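Local coordinates for peptide-binding protein (Photobacterium damsela subsp. piscicida, PDB 6SQX) that probably acts as a cysteine peptidase of the NlpC/P60 family, a secreted endopeptidase that cleaves the peptidoglycan of potentially competing bacteria, at residues 292-305 / 328-340. Sequence-based numbering, arbitrary orientation.
Sequences WPMTPSYKNFAHQI and LKRLFSTFGIWLP
Phe-335 reaches from the end of helix 326-334 into the bend that leads into helix 298-308, and its ring illustrates how one aromatic side chain can join a loop to a helix. CB lies loosely near Met-294 O, at 4.2 Å. At CG the ring begins to lie over Phe-301, with CE1 of that residue 3.8 Å away. CD1 comes within 3.3 Å of Met-294 O, and CE1 meets Thr-295 O at the ring edge and touches Met-294 CG at 3.6 Å. Along the other edge, CD2 and CE2 lie over the same Phe-301 face, near its CZ and CE1, while CZ, the tip, sits between Phe-301 CD1 and Met-294 SD. Phe-301 and Phe-335 thus stack face to face, centroids 4.0 Å apart and planes inclined by 13°. Phe-301 directs its edge at the face of Phe-332, an offset edge-to-face pair. Met-294, bent at chi3 (-67°), adds an oblique Met-aromatic contact.

Polar bonds fix the loop beside this cluster. In the last helical turn, Ser-333 O accepts Trp-292 NE1 almost straight (175°) at 2.9 Å, and Thr-334 O accepts Met-294 N at 3.0 Å. One water donates to both Met-294 O and Phe-335 O. Helix 326-334 ends in a Schellman motif, Gly-336 at positive phi with its N and Ile-337 N bonding back to Ser-333 O and Phe-332 O. The helices pack directly through Leu-331, CD1 on Gln-304 CB and CD2 on Ile-305 CG1. Helix 326-334, just after modified Cys-324 and against strand 395-405, probably corresponds to the papain-like helix following the family's catalytic cysteine.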
ATOM      1  N   TRP A 292       5.482 -16.376  10.427  1.00 20.60           N
ATOM      2  CA  TRP A 292       5.054 -14.996  10.583  1.00 19.84           C
ATOM      3  C   TRP A 292       4.675 -14.752  12.043  1.00 20.63           C
ATOM      4  O   TRP A 292       4.130 -15.649  12.690  1.00 21.96           O
ATOM      5  CB  TRP A 292       3.840 -14.762   9.678  1.00 21.13           C
ATOM      6  CG  TRP A 292       3.304 -13.374   9.772  1.00 20.47           C
ATOM      7  CD1 TRP A 292       3.644 -12.308   8.990  1.00 19.96           C
ATOM      8  CD2 TRP A 292       2.311 -12.905  10.692  1.00 21.80           C
ATOM      9  NE1 TRP A 292       2.959 -11.184   9.398  1.00 19.21           N
ATOM     10  CE2 TRP A 292       2.132 -11.534  10.441  1.00 20.09           C
ATOM     11  CE3 TRP A 292       1.590 -13.511  11.725  1.00 22.75           C
ATOM     12  CZ2 TRP A 292       1.212 -10.757  11.159  1.00 21.18           C
ATOM     13  CZ3 TRP A 292       0.712 -12.729  12.469  1.00 23.20           C
ATOM     14  CH2 TRP A 292       0.528 -11.370  12.175  1.00 23.57           C
ATOM     15  N   PRO A 293       4.948 -13.565  12.628  1.00 20.46           N
ATOM     16  CA  PRO A 293       5.679 -12.461  11.987  1.00 21.05           C
ATOM     17  C   PRO A 293       7.165 -12.725  11.856  1.00 20.15           C
ATOM     18  O   PRO A 293       7.778 -13.376  12.713  1.00 22.66           O
ATOM     19  CB  PRO A 293       5.482 -11.295  12.956  1.00 20.19           C
ATOM     20  CG  PRO A 293       4.342 -11.697  13.843  1.00 22.78           C
ATOM     21  CD  PRO A 293       4.436 -13.169  13.964  1.00 22.26           C
ATOM     22  N   MET A 294       7.741 -12.207  10.774  1.00 19.78           N
ATOM     23  CA  MET A 294       9.174 -12.327  10.598  1.00 20.04           C
ATOM     24  C   MET A 294       9.881 -11.532  11.701  1.00 21.85           C
ATOM     25  O   MET A 294       9.417 -10.467  12.118  1.00 22.08           O
ATOM     26  CB  MET A 294       9.528 -11.757   9.229  1.00 20.70           C
ATOM     27  CG  MET A 294      10.990 -11.738   8.895  1.00 22.65           C
ATOM     28  SD  MET A 294      11.325 -11.195   7.185  1.00 23.99           S
ATOM     29  CE  MET A 294      10.630 -12.529   6.237  1.00 24.46           C
ATOM     30  N   THR A 295      11.022 -12.031  12.153  1.00 23.56           N
ATOM     31  CA  THR A 295      11.746 -11.350  13.211  1.00 24.79           C
ATOM     32  C   THR A 295      12.234  -9.987  12.723  1.00 23.83           C
ATOM     33  O   THR A 295      12.766  -9.886  11.606  1.00 23.28           O
ATOM     34  CB  THR A 295      12.944 -12.211  13.603  1.00 27.81           C
ATOM     35  OG1 THR A 295      12.470 -13.464  14.112  1.00 30.74           O
ATOM     36  CG2 THR A 295      13.769 -11.533  14.667  1.00 30.91           C
ATOM     37  N   PRO A 296      12.059  -8.895  13.528  1.00 23.72           N
ATOM     38  CA  PRO A 296      12.365  -7.535  13.073  1.00 23.45           C
ATOM     39  C   PRO A 296      13.844  -7.168  13.227  1.00 23.30           C
ATOM     40  O   PRO A 296      14.200  -6.173  13.863  1.00 24.59           O
ATOM     41  CB  PRO A 296      11.447  -6.672  13.943  1.00 24.44           C
ATOM     42  CG  PRO A 296      11.474  -7.406  15.273  1.00 25.10           C
ATOM     43  CD  PRO A 296      11.417  -8.896  14.861  1.00 25.03           C
ATOM     44  N   SER A 297      14.716  -7.997  12.650  1.00 24.15           N
ATOM     45  CA  SER A 297      16.142  -7.754  12.689  1.00 23.35           C
ATOM     46  C   SER A 297      16.525  -6.778  11.578  1.00 22.90           C
ATOM     47  O   SER A 297      15.847  -6.670  10.542  1.00 22.88           O
ATOM     48  CB  SER A 297      16.882  -9.083  12.488  1.00 24.29           C
ATOM     49  OG  SER A 297      16.583  -9.650  11.220  1.00 24.57           O
ATOM     50  N   TYR A 298      17.645  -6.069  11.786  1.00 22.42           N
ATOM     51  CA  TYR A 298      18.183  -5.280  10.673  1.00 22.35           C
ATOM     52  C   TYR A 298      18.404  -6.150   9.432  1.00 22.49           C
ATOM     53  O   TYR A 298      18.081  -5.732   8.315  1.00 23.50           O
ATOM     54  CB  TYR A 298      19.490  -4.560  11.044  1.00 24.46           C
ATOM     55  CG  TYR A 298      19.256  -3.348  11.933  1.00 25.09           C
ATOM     56  CD1 TYR A 298      18.840  -2.133  11.402  1.00 26.22           C
ATOM     57  CD2 TYR A 298      19.444  -3.431  13.317  1.00 26.33           C
ATOM     58  CE1 TYR A 298      18.601  -1.022  12.242  1.00 27.24           C
ATOM     59  CE2 TYR A 298      19.223  -2.342  14.149  1.00 27.45           C
ATOM     60  CZ  TYR A 298      18.797  -1.140  13.609  1.00 29.01           C
ATOM     61  OH  TYR A 298      18.574  -0.059  14.452  1.00 31.13           O
ATOM     62  N   LYS A 299      18.953  -7.368   9.612  1.00 22.68           N
ATOM     63  CA  LYS A 299      19.171  -8.246   8.457  1.00 22.45           C
ATOM     64  C   LYS A 299      17.873  -8.523   7.699  1.00 22.08           C
ATOM     65  O   LYS A 299      17.835  -8.447   6.464  1.00 22.00           O
ATOM     66  CB  LYS A 299      19.805  -9.579   8.886  1.00 25.71           C
ATOM     67  CG  LYS A 299      21.280  -9.571   9.043  1.00 29.39           C
ATOM     68  CD  LYS A 299      21.738 -10.925   9.567  1.00 32.91           C
ATOM     69  CE  LYS A 299      23.259 -11.075   9.405  1.00 38.27           C
ATOM     70  NZ  LYS A 299      23.832 -12.210  10.180  1.00 40.51           N
ATOM     71  N   ASN A 300      16.797  -8.892   8.423  1.00 21.37           N
ATOM     72  CA  ASN A 300      15.551  -9.218   7.738  1.00 21.83           C
ATOM     73  C   ASN A 300      14.928  -8.001   7.062  1.00 21.28           C
ATOM     74  O   ASN A 300      14.374  -8.111   5.951  1.00 20.70           O
ATOM     75  CB  ASN A 300      14.555  -9.871   8.694  1.00 22.10           C
ATOM     76  CG  ASN A 300      14.902 -11.328   8.987  1.00 24.25           C
ATOM     77  OD1 ASN A 300      15.642 -11.958   8.202  1.00 27.51           O
ATOM     78  ND2 ASN A 300      14.351 -11.892  10.075  1.00 24.64           N
ATOM     79  N   PHE A 301      14.976  -6.831   7.718  1.00 20.63           N
ATOM     80  CA  PHE A 301      14.469  -5.629   7.047  1.00 19.50           C
ATOM     81  C   PHE A 301      15.238  -5.377   5.751  1.00 19.92           C
ATOM     82  O   PHE A 301      14.639  -5.035   4.721  1.00 21.57           O
ATOM     83  CB  PHE A 301      14.571  -4.412   7.972  1.00 21.50           C
ATOM     84  CG  PHE A 301      13.283  -4.096   8.690  1.00 20.95           C
ATOM     85  CD1 PHE A 301      12.905  -4.819   9.817  1.00 21.28           C
ATOM     86  CD2 PHE A 301      12.448  -3.076   8.235  1.00 22.70           C
ATOM     87  CE1 PHE A 301      11.711  -4.551  10.475  1.00 22.46           C
ATOM     88  CE2 PHE A 301      11.247  -2.789   8.909  1.00 24.84           C
ATOM     89  CZ  PHE A 301      10.897  -3.538  10.014  1.00 24.75           C
ATOM     90  N   ALA A 302      16.576  -5.546   5.801  1.00 19.45           N
ATOM     91  CA  ALA A 302      17.415  -5.336   4.618  1.00 19.67           C
ATOM     92  C   ALA A 302      17.059  -6.312   3.501  1.00 19.65           C
ATOM     93  O   ALA A 302      16.951  -5.915   2.332  1.00 20.00           O
ATOM     94  CB  ALA A 302      18.897  -5.438   4.991  1.00 20.98           C
ATOM     95  N   HIS A 303      16.897  -7.605   3.840  1.00 19.26           N
ATOM     96  CA  HIS A 303      16.537  -8.557   2.794  1.00 18.41           C
ATOM     97  C   HIS A 303      15.205  -8.189   2.159  1.00 19.64           C
ATOM     98  O   HIS A 303      15.037  -8.264   0.936  1.00 20.53           O
ATOM     99  CB  HIS A 303      16.417  -9.972   3.346  1.00 20.16           C
ATOM    100  CG  HIS A 303      17.689 -10.565   3.867  1.00 20.37           C
ATOM    101  ND1 HIS A 303      18.883 -10.533   3.172  1.00 21.27           N
ATOM    102  CD2 HIS A 303      17.928 -11.268   5.003  1.00 21.54           C
ATOM    103  CE1 HIS A 303      19.808 -11.175   3.877  1.00 22.51           C
ATOM    104  NE2 HIS A 303      19.253 -11.641   4.992  1.00 22.36           N
ATOM    105  N   GLN A 304      14.224  -7.817   2.985  1.00 19.21           N
ATOM    106  CA  GLN A 304      12.905  -7.515   2.435  1.00 19.16           C
ATOM    107  C   GLN A 304      12.931  -6.240   1.609  1.00 19.98           C
ATOM    108  O   GLN A 304      12.360  -6.196   0.508  1.00 20.62           O
ATOM    109  CB  GLN A 304      11.897  -7.409   3.571  1.00 19.44           C
ATOM    110  CG  GLN A 304      11.676  -8.752   4.226  1.00 20.07           C
ATOM    111  CD  GLN A 304      11.114  -9.759   3.247  1.00 19.94           C
ATOM    112  OE1 GLN A 304      10.050  -9.543   2.654  1.00 22.62           O
ATOM    113  NE2 GLN A 304      11.871 -10.858   3.017  1.00 20.98           N
ATOM    114  N   ILE A 305      13.606  -5.197   2.109  1.00 18.98           N
ATOM    115  CA  ILE A 305      13.799  -3.982   1.309  1.00 18.91           C
ATOM    116  C   ILE A 305      14.422  -4.316  -0.040  1.00 19.17           C
ATOM    117  O   ILE A 305      13.941  -3.889  -1.099  1.00 19.77           O
ATOM    118  CB  ILE A 305      14.633  -2.955   2.090  1.00 18.99           C
ATOM    119  CG1 ILE A 305      13.748  -2.280   3.152  1.00 19.48           C
ATOM    120  CG2 ILE A 305      15.253  -1.920   1.155  1.00 19.72           C
ATOM    121  CD1 ILE A 305      14.541  -1.482   4.153  1.00 21.77           C
ATOM    122  N   LEU A 328       5.114   0.716   1.825  1.00 16.57           N
ATOM    123  CA  LEU A 328       5.471   0.700   3.239  1.00 17.03           C
ATOM    124  C   LEU A 328       4.525  -0.181   4.050  1.00 18.57           C
ATOM    125  O   LEU A 328       4.972  -0.950   4.915  1.00 19.21           O
ATOM    126  CB  LEU A 328       5.494   2.133   3.811  1.00 17.10           C
ATOM    127  CG  LEU A 328       6.369   3.082   2.979  1.00 17.66           C
ATOM    128  CD1 LEU A 328       6.377   4.492   3.657  1.00 18.62           C
ATOM    129  CD2 LEU A 328       7.808   2.565   2.803  1.00 19.98           C
ATOM    130  N   LYS A 329       3.213  -0.076   3.795  1.00 16.75           N
ATOM    131  CA  LYS A 329       2.265  -0.957   4.467  1.00 16.44           C
ATOM    132  C   LYS A 329       2.640  -2.425   4.238  1.00 15.60           C
ATOM    133  O   LYS A 329       2.615  -3.248   5.165  1.00 17.87           O
ATOM    134  CB  LYS A 329       0.855  -0.635   3.951  1.00 17.24           C
ATOM    135  CG  LYS A 329      -0.231  -1.550   4.533  1.00 18.14           C
ATOM    136  CD  LYS A 329      -1.614  -1.135   4.077  1.00 19.15           C
ATOM    137  CE  LYS A 329      -2.695  -2.123   4.445  1.00 20.03           C
ATOM    138  NZ  LYS A 329      -2.823  -2.250   5.950  1.00 20.91           N
ATOM    139  N   ARG A 330       3.049  -2.761   2.999  1.00 15.67           N
ATOM    140  CA  ARG A 330       3.335  -4.143   2.667  1.00 16.50           C
ATOM    141  C   ARG A 330       4.601  -4.608   3.389  1.00 16.78           C
ATOM    142  O   ARG A 330       4.628  -5.693   3.986  1.00 17.85           O
ATOM    143  CB  ARG A 330       3.476  -4.231   1.143  1.00 16.50           C
ATOM    144  CG  ARG A 330       3.632  -5.654   0.635  1.00 17.39           C
ATOM    145  CD  ARG A 330       3.726  -5.622  -0.899  1.00 18.63           C
ATOM    146  NE  ARG A 330       3.755  -6.990  -1.397  1.00 17.28           N
ATOM    147  CZ  ARG A 330       3.937  -7.305  -2.664  1.00 15.80           C
ATOM    148  NH1 ARG A 330       4.094  -6.332  -3.574  1.00 16.41           N
ATOM    149  NH2 ARG A 330       3.954  -8.609  -2.999  1.00 18.09           N
ATOM    150  N   LEU A 331       5.683  -3.807   3.314  1.00 16.59           N
ATOM    151  CA  LEU A 331       6.925  -4.196   3.981  1.00 17.12           C
ATOM    152  C   LEU A 331       6.653  -4.481   5.461  1.00 16.91           C
ATOM    153  O   LEU A 331       7.071  -5.505   6.016  1.00 18.96           O
ATOM    154  CB  LEU A 331       7.970  -3.081   3.851  1.00 18.25           C
ATOM    155  CG  LEU A 331       9.223  -3.212   4.755  1.00 18.47           C
ATOM    156  CD1 LEU A 331      10.059  -4.367   4.249  1.00 18.63           C
ATOM    157  CD2 LEU A 331      10.035  -1.908   4.809  1.00 19.54           C
ATOM    158  N   PHE A 332       5.943  -3.565   6.135  1.00 18.01           N
ATOM    159  CA  PHE A 332       5.776  -3.708   7.574  1.00 17.44           C
ATOM    160  C   PHE A 332       4.878  -4.879   7.932  1.00 18.24           C
ATOM    161  O   PHE A 332       5.038  -5.466   9.014  1.00 18.77           O
ATOM    162  CB  PHE A 332       5.314  -2.378   8.187  1.00 18.60           C
ATOM    163  CG  PHE A 332       6.450  -1.416   8.407  1.00 18.35           C
ATOM    164  CD1 PHE A 332       7.306  -1.585   9.488  1.00 19.20           C
ATOM    165  CD2 PHE A 332       6.702  -0.378   7.488  1.00 18.99           C
ATOM    166  CE1 PHE A 332       8.400  -0.712   9.709  1.00 19.14           C
ATOM    167  CE2 PHE A 332       7.791   0.491   7.693  1.00 21.35           C
ATOM    168  CZ  PHE A 332       8.637   0.321   8.820  1.00 20.44           C
ATOM    169  N   SER A 333       3.936  -5.234   7.029  1.00 17.69           N
ATOM    170  CA  SER A 333       3.017  -6.337   7.314  1.00 18.92           C
ATOM    171  C   SER A 333       3.766  -7.647   7.530  1.00 18.20           C
ATOM    172  O   SER A 333       3.349  -8.473   8.343  1.00 19.99           O
ATOM    173  CB  SER A 333       1.941  -6.487   6.230  1.00 19.73           C
ATOM    174  OG  SER A 333       2.494  -6.971   4.993  1.00 19.15           O
ATOM    175  N   THR A 334       4.867  -7.852   6.793  1.00 18.54           N
ATOM    176  CA  THR A 334       5.684  -9.066   6.935  1.00 18.45           C
ATOM    177  C   THR A 334       6.195  -9.246   8.362  1.00 18.51           C
ATOM    178  O   THR A 334       6.408 -10.380   8.825  1.00 19.08           O
ATOM    179  CB  THR A 334       6.871  -8.911   5.985  1.00 19.83           C
ATOM    180  OG1 THR A 334       6.340  -8.899   4.659  1.00 20.49           O
ATOM    181  CG2 THR A 334       7.893 -10.039   6.097  1.00 21.02           C
ATOM    182  N   PHE A 335       6.370  -8.136   9.077  1.00 19.03           N
ATOM    183  CA  PHE A 335       6.871  -8.092  10.442  1.00 19.23           C
ATOM    184  C   PHE A 335       5.741  -7.970  11.476  1.00 19.62           C
ATOM    185  O   PHE A 335       6.031  -7.775  12.668  1.00 20.95           O
ATOM    186  CB  PHE A 335       7.858  -6.926  10.563  1.00 19.65           C
ATOM    187  CG  PHE A 335       9.050  -7.091   9.664  1.00 19.97           C
ATOM    188  CD1 PHE A 335      10.111  -7.919  10.066  1.00 19.62           C
ATOM    189  CD2 PHE A 335       9.080  -6.479   8.421  1.00 20.65           C
ATOM    190  CE1 PHE A 335      11.200  -8.116   9.231  1.00 20.05           C
ATOM    191  CE2 PHE A 335      10.184  -6.661   7.572  1.00 19.76           C
ATOM    192  CZ  PHE A 335      11.225  -7.515   7.975  1.00 18.57           C
ATOM    193  N   GLY A 336       4.477  -8.019  11.034  1.00 18.53           N
ATOM    194  CA  GLY A 336       3.388  -7.816  11.983  1.00 19.20           C
ATOM    195  C   GLY A 336       3.296  -6.408  12.532  1.00 20.04           C
ATOM    196  O   GLY A 336       2.938  -6.231  13.701  1.00 19.84           O
ATOM    197  N   ILE A 337       3.593  -5.407  11.706  1.00 19.29           N
ATOM    198  CA  ILE A 337       3.477  -4.005  12.071  1.00 18.19           C
ATOM    199  C   ILE A 337       2.476  -3.421  11.101  1.00 19.39           C
ATOM    200  O   ILE A 337       2.651  -3.547   9.881  1.00 19.06           O
ATOM    201  CB  ILE A 337       4.829  -3.291  11.969  1.00 20.13           C
ATOM    202  CG1 ILE A 337       5.811  -3.916  12.973  1.00 21.68           C
ATOM    203  CG2 ILE A 337       4.640  -1.798  12.207  1.00 20.87           C
ATOM    204  CD1 ILE A 337       7.238  -3.361  12.857  1.00 21.28           C
ATOM    205  N   TRP A 338       1.378  -2.859  11.633  1.00 19.28           N
ATOM    206  CA  TRP A 338       0.229  -2.489  10.813  1.00 18.38           C
ATOM    207  C   TRP A 338       0.274  -1.000  10.523  1.00 18.29           C
ATOM    208  O   TRP A 338       0.295  -0.190  11.467  1.00 20.61           O
ATOM    209  CB  TRP A 338      -1.081  -2.786  11.559  1.00 20.43           C
ATOM    210  CG  TRP A 338      -2.288  -2.766  10.658  1.00 20.84           C
ATOM    211  CD1 TRP A 338      -2.789  -3.819   9.922  1.00 20.63           C
ATOM    212  CD2 TRP A 338      -3.147  -1.639  10.386  1.00 19.91           C
ATOM    213  NE1 TRP A 338      -3.899  -3.412   9.221  1.00 20.96           N
ATOM    214  CE2 TRP A 338      -4.132  -2.075   9.478  1.00 19.83           C
ATOM    215  CE3 TRP A 338      -3.178  -0.309  10.840  1.00 19.97           C
ATOM    216  CZ2 TRP A 338      -5.134  -1.233   8.994  1.00 19.77           C
ATOM    217  CZ3 TRP A 338      -4.188   0.535  10.369  1.00 20.54           C
ATOM    218  CH2 TRP A 338      -5.149   0.076   9.453  1.00 20.52           C
ATOM    219  N   LEU A 339       0.230  -0.644   9.234  1.00 17.45           N
ATOM    220  CA  LEU A 339       0.051   0.729   8.783  1.00 17.13           C
ATOM    221  C   LEU A 339      -1.257   0.842   8.018  1.00 18.01           C
ATOM    222  O   LEU A 339      -1.683  -0.107   7.349  1.00 18.17           O
ATOM    223  CB  LEU A 339       1.179   1.119   7.800  1.00 19.14           C
ATOM    224  CG  LEU A 339       2.611   1.140   8.345  1.00 20.68           C
ATOM    225  CD1 LEU A 339       3.580   1.722   7.295  1.00 20.27           C
ATOM    226  CD2 LEU A 339       2.759   1.852   9.688  1.00 25.33           C
ATOM    227  N   PRO A 340      -1.902   2.013   8.059  1.00 19.49           N
ATOM    228  CA  PRO A 340      -3.059   2.236   7.174  1.00 19.32           C
ATOM    229  C   PRO A 340      -2.685   2.298   5.711  1.00 18.30           C
ATOM    230  O   PRO A 340      -1.497   2.311   5.385  1.00 18.92           O
ATOM    231  CB  PRO A 340      -3.662   3.560   7.657  1.00 21.39           C
ATOM    232  CG  PRO A 340      -2.720   4.121   8.628  1.00 22.60           C
ATOM    233  CD  PRO A 340      -1.650   3.120   8.990  1.00 20.30           C
TER
HETATM  234  O   HOH W   1       8.205  -8.958  13.957  1.00 24.97           O
HETATM  235  O   HOH W   2       8.012  -7.601   2.897  1.00 21.71           O